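Local coordinates for computationally designed four-helix bundle protein (Synthetic construct, PDB 3U3B), which has no known biological function but is a computationally redesigned, hyperthermostable four-helix bundle with a wholly new hydrophobic core, at residues Gln5-Ile8 / Lys9-Asp13; Glu37-Asn40 / Lys41-Arg44. All coordinates share one frame; numbering follows the deposited sequence.

Interaction 1 (Gln5-Ile8 / Lys9-Asp13); sequences QEYI and KKVTD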
loop_
_atom_site.group_PDB
_atom_site.type_symbol
_atom_site.label_atom_id
_atom_site.label_comp_id
_atom_site.label_asym_id
_atom_site.label_seq_id
_atom_site.Cartn_x
_atom_site.Cartn_y
_atom_site.Cartn_z
ATOM N N GLN A 5 -3.663 -21.737 11.143
ATOM C CA GLN A 5 -4.770 -20.783 11.045
ATOM C C GLN A 5 -4.444 -19.511 11.828
ATOM O O GLN A 5 -4.812 -18.407 11.431
ATOM C CB GLN A 5 -6.082 -21.401 11.564
ATOM C CG GLN A 5 -6.490 -22.703 10.858
ATOM C CD GLN A 5 -6.795 -22.501 9.377
ATOM O OE1 GLN A 5 -6.933 -21.368 8.906
ATOM N NE2 GLN A 5 -6.898 -23.605 8.635
ATOM N N GLU A 6 -3.768 -19.665 12.955
ATOM C CA GLU A 6 -3.414 -18.513 13.775
ATOM C C GLU A 6 -2.350 -17.703 13.066
ATOM O O GLU A 6 -2.366 -16.471 13.088
ATOM C CB GLU A 6 -2.930 -18.978 15.147
ATOM C CG GLU A 6 -4.045 -19.580 15.978
ATOM C CD GLU A 6 -3.585 -20.041 17.342
ATOM O OE1 GLU A 6 -2.377 -19.917 17.643
ATOM O OE2 GLU A 6 -4.437 -20.526 18.116
ATOM N N TYR A 7 -1.435 -18.405 12.413
ATOM C CA TYR A 7 -0.390 -17.755 11.635
ATOM C C TYR A 7 -0.939 -16.880 10.528
ATOM O O TYR A 7 -0.519 -15.726 10.373
ATOM C CB TYR A 7 0.515 -18.792 11.009
ATOM C CG TYR A 7 1.532 -18.226 10.052
ATOM C CD1 TYR A 7 2.657 -17.549 10.519
ATOM C CD2 TYR A 7 1.392 -18.383 8.691
ATOM C CE1 TYR A 7 3.614 -17.044 9.638
ATOM C CE2 TYR A 7 2.338 -17.880 7.813
ATOM C CZ TYR A 7 3.443 -17.217 8.291
ATOM O OH TYR A 7 4.386 -16.726 7.415
ATOM N N ILE A 8 -1.850 -17.428 9.729
ATOM C CA ILE A 8 -2.451 -16.645 8.662
ATOM C C ILE A 8 -3.218 -15.441 9.205
ATOM O O ILE A 8 -3.203 -14.382 8.593
ATOM C CB ILE A 8 -3.362 -17.470 7.725
ATOM C CG1 ILE A 8 -4.401 -18.265 8.512
ATOM C CG2 ILE A 8 -2.525 -18.385 6.878
ATOM C CD1 ILE A 8 -5.713 -17.532 8.728
ATOM N N LYS A 9 -3.877 -15.592 10.348
ATOM C CA LYS A 9 -4.609 -14.477 10.946
ATOM C C LYS A 9 -3.649 -13.352 11.388
ATOM O O LYS A 9 -3.907 -12.152 11.163
ATOM C CB LYS A 9 -5.418 -14.969 12.137
ATOM C CG LYS A 9 -6.259 -13.878 12.793
ATOM C CD LYS A 9 -6.796 -14.318 14.151
ATOM C CE LYS A 9 -7.659 -13.236 14.806
ATOM N NZ LYS A 9 -8.923 -12.992 14.050
ATOM N N LYS A 10 -2.546 -13.747 12.017
ATOM C CA LYS A 10 -1.469 -12.841 12.414
ATOM C C LYS A 10 -0.855 -12.096 11.212
ATOM O O LYS A 10 -0.558 -10.887 11.274
ATOM C CB LYS A 10 -0.407 -13.656 13.178
ATOM C CG LYS A 10 0.678 -12.831 13.885
ATOM C CD LYS A 10 0.471 -12.732 15.415
ATOM C CE LYS A 10 1.607 -11.935 16.080
ATOM N NZ LYS A 10 2.959 -12.405 15.614
ATOM N N VAL A 11 -0.678 -12.800 10.100
ATOM C CA VAL A 11 -0.081 -12.195 8.915
ATOM C C VAL A 11 -1.041 -11.211 8.242
ATOM O O VAL A 11 -0.626 -10.115 7.844
ATOM C CB VAL A 11 0.371 -13.255 7.915
ATOM C CG1 VAL A 11 0.707 -12.640 6.558
ATOM C CG2 VAL A 11 1.562 -13.990 8.470
ATOM N N THR A 12 -2.317 -11.574 8.152
ATOM C CA THR A 12 -3.306 -10.694 7.540
ATOM C C THR A 12 -3.606 -9.485 8.418
ATOM O O THR A 12 -3.910 -8.400 7.904
ATOM C CB THR A 12 -4.623 -11.432 7.150
ATOM O OG1 THR A 12 -5.196 -12.072 8.291
ATOM C CG2 THR A 12 -4.363 -12.467 6.054
ATOM N N ASP A 13 -3.541 -9.658 9.733
ATOM C CA ASP A 13 -3.707 -8.534 10.644
ATOM C C ASP A 13 -2.533 -7.550 10.505
ATOM O O ASP A 13 -2.712 -6.333 10.610
ATOM C CB ASP A 13 -3.812 -9.008 12.082
ATOM C CG ASP A 13 -5.186 -9.578 12.419
ATOM O OD1 ASP A 13 -6.121 -9.453 11.597
ATOM O OD2 ASP A 13 -5.334 -10.143 13.524
#
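Val11 sets its CG2 methyl over one face of the Tyr7 ring, one helical turn earlier, in a CH-pi contact. The methyl carbon CG2 of Val11 is 3.9 Å from the Tyr7 ring centroid and 18° off the ring normal. Val11 CG2 is displaced toward the rim of the ring, where it comes to 3.7 Å from Tyr7 CZ. A chi1 of 173° places the Tyr7 ring beside its own carbonyl carbon, and so toward Val11 on the next turn. Both side chains also pack on Met56 of helix 36-56, and Val11 on Ile52 as well; the pair thus lies on the side of helix 3-30 that faces its neighbour in the antiparallel four-helix bundle. The backbone bonds are those of a regular alpha helix: Lys9 N to Gln5 O, Lys10 N to Glu6 O, Val11 N to Tyr7 O and Thr12 N to Ile8 O. The last is 3.0 Å from Thr12 N to Ile8 O. Thr12 OG1, turned back over its own helix by a chi1 of 57°, lies 3.1 Å from both Ile8 O and Lys9 O, so its single proton has two carbonyl acceptors within range and the choice remains unsettled.

Interaction 2 (Glu37-Asn40 / Lys41-Arg44); sequences EYWN and KIYR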
loop_
_atom_site.group_PDB
_atom_site.type_symbol
_atom_site.label_atom_id
_atom_site.label_comp_id
_atom_site.label_asym_id
_atom_site.label_seq_id
_atom_site.Cartn_x
_atom_site.Cartn_y
_atom_site.Cartn_z
ATOM N N GLU A 37 8.309 13.684 2.276
ATOM C CA GLU A 37 8.524 12.864 3.468
ATOM C C GLU A 37 7.427 11.778 3.591
ATOM O O GLU A 37 7.705 10.593 3.883
ATOM C CB GLU A 37 8.571 13.768 4.694
ATOM C CG GLU A 37 8.995 13.094 5.963
ATOM C CD GLU A 37 9.190 14.079 7.104
ATOM O OE1 GLU A 37 9.307 15.299 6.834
ATOM O OE2 GLU A 37 9.221 13.635 8.273
ATOM N N TYR A 38 6.185 12.161 3.322
ATOM C CA TYR A 38 5.089 11.194 3.404
ATOM C C TYR A 38 5.121 10.228 2.249
ATOM O O TYR A 38 4.903 9.045 2.435
ATOM C CB TYR A 38 3.742 11.916 3.479
ATOM C CG TYR A 38 3.441 12.437 4.862
ATOM C CD1 TYR A 38 3.213 11.569 5.908
ATOM C CD2 TYR A 38 3.375 13.804 5.114
ATOM C CE1 TYR A 38 2.924 12.036 7.184
ATOM C CE2 TYR A 38 3.082 14.286 6.388
ATOM C CZ TYR A 38 2.864 13.391 7.415
ATOM O OH TYR A 38 2.583 13.844 8.685
ATOM N N TRP A 39 5.458 10.705 1.061
ATOM C CA TRP A 39 5.562 9.804 -0.073
ATOM C C TRP A 39 6.654 8.757 0.123
ATOM O O TRP A 39 6.466 7.575 -0.204
ATOM C CB TRP A 39 5.770 10.560 -1.347
ATOM C CG TRP A 39 4.542 11.292 -1.800
ATOM C CD1 TRP A 39 4.426 12.639 -2.003
ATOM C CD2 TRP A 39 3.257 10.727 -2.092
ATOM N NE1 TRP A 39 3.144 12.948 -2.412
ATOM C CE2 TRP A 39 2.408 11.794 -2.473
ATOM C CE3 TRP A 39 2.738 9.426 -2.077
ATOM C CZ2 TRP A 39 1.078 11.602 -2.832
ATOM C CZ3 TRP A 39 1.400 9.240 -2.437
ATOM C CH2 TRP A 39 0.592 10.325 -2.805
ATOM N N ASN A 40 7.774 9.163 0.683
ATOM C CA ASN A 40 8.822 8.202 1.015
ATOM C C ASN A 40 8.388 7.159 2.022
ATOM O O ASN A 40 8.660 5.951 1.837
ATOM C CB ASN A 40 10.093 8.924 1.480
ATOM C CG ASN A 40 10.975 9.323 0.327
ATOM O OD1 ASN A 40 11.565 8.462 -0.328
ATOM N ND2 ASN A 40 11.104 10.644 0.079
ATOM N N LYS A 41 7.732 7.576 3.104
ATOM C CA LYS A 41 7.250 6.623 4.118
ATOM C C LYS A 41 6.246 5.651 3.506
ATOM O O LYS A 41 6.258 4.441 3.798
ATOM C CB LYS A 41 6.563 7.358 5.281
ATOM C CG LYS A 41 7.573 7.933 6.291
ATOM C CD LYS A 41 6.973 9.014 7.216
ATOM C CE LYS A 41 8.063 9.837 7.925
ATOM N NZ LYS A 41 9.122 8.990 8.563
ATOM N N ILE A 42 5.359 6.195 2.690
ATOM C CA ILE A 42 4.376 5.404 1.988
ATOM C C ILE A 42 5.014 4.375 1.068
ATOM O O ILE A 42 4.608 3.205 1.069
ATOM C CB ILE A 42 3.400 6.320 1.195
ATOM C CG1 ILE A 42 2.445 7.033 2.153
ATOM C CG2 ILE A 42 2.598 5.537 0.149
ATOM C CD1 ILE A 42 1.741 8.214 1.491
ATOM N N TYR A 43 6.021 4.783 0.306
ATOM C CA TYR A 43 6.688 3.854 -0.585
ATOM C C TYR A 43 7.250 2.709 0.229
ATOM O O TYR A 43 7.077 1.546 -0.148
ATOM C CB TYR A 43 7.825 4.511 -1.355
ATOM C CG TYR A 43 8.425 3.574 -2.365
ATOM C CD1 TYR A 43 7.947 3.530 -3.663
ATOM C CD2 TYR A 43 9.417 2.663 -1.994
ATOM C CE1 TYR A 43 8.459 2.655 -4.577
ATOM C CE2 TYR A 43 9.946 1.773 -2.921
ATOM C CZ TYR A 43 9.450 1.776 -4.201
ATOM O OH TYR A 43 9.955 0.913 -5.121
ATOM N N ARG A 44 7.933 3.026 1.336
ATOM C CA ARG A 44 8.577 1.973 2.149
ATOM C C ARG A 44 7.569 1.032 2.858
ATOM O O ARG A 44 7.851 -0.161 3.029
ATOM C CB ARG A 44 9.632 2.537 3.116
ATOM C CG ARG A 44 10.918 3.023 2.401
ATOM C CD ARG A 44 12.008 3.542 3.347
ATOM N NE ARG A 44 11.552 4.732 4.084
ATOM C CZ ARG A 44 11.868 5.990 3.810
ATOM N NH1 ARG A 44 12.698 6.306 2.828
ATOM N NH2 ARG A 44 11.368 6.949 4.563
#
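Trp39 and Ile42 lie alongside each other and point the same way, the terminal methyl of the isoleucine reaching the six-membered ring of the indole. Ile42 CD1 is 3.9 Å from Trp39 CE3 and approaches the ring obliquely. CG1 of Ile42 is anti to its carbonyl carbon (chi1 -73°) and the chain then runs on extended, which carries CD1 back along the helix, past Tyr38 O, to the tryptophan. An alanine in place of Ile42 would remove CD1 and probably leave the CE3 side of the Trp39 indole without this apolar neighbour, opening a gap beside it. The indole is held at its polar end too, through a hydrogen bond from NE1 to Pro33 O.

Glu37 and Lys41 also run side by side in the same direction, but their contact is between aliphatic parts: Glu37 CG is 3.9 Å from Lys41 CE. The charged ends stay apart, with Glu37 OE2 4.7 Å from Lys41 NZ, a separation at which attraction is probably modest.

Asn40 and Arg44 cross, yet their amide and guanidinium planes are only 7° apart. A bend at chi3 (-63°) folds the arginine back so that one guanidinium face covers Asn40 O, which sits 3.7 Å above the plane, over its centre. That same oxygen accepts the backbone N-H of Arg44 at 3.1 Å from Arg44 N, while Asn40 ND2 bonds to Met36 O.

Trp39 packs on Val29 of helix 3-30 and on Met75 and Leu76 of helix 59-76. Buried apolar residues on one side and exposed charged ones on another make this an amphipathic alpha helix, as expected in a four-helix bundle.

Interactions 1 and 2 are separate one-turn contacts on helices consecutive in the chain, 3-30 and 36-56. Their centres lie 26 Å apart and their nearest atoms about 14 Å, so neither touches the other. Because the two helices run antiparallel, Tyr7 and Val11 near the start of the first meet Met56, and Val11 also Ile52, near the end of the second, whereas at the start of the second Tyr38 touches Asp25, Glu28 and Val29, and Trp39 touches Val29. The two contacts therefore mark opposite ends of the same helix-helix interface. Interaction 2 is 10 Å from the chain centre and interaction 1 is 18 Å, each measured from its own centre.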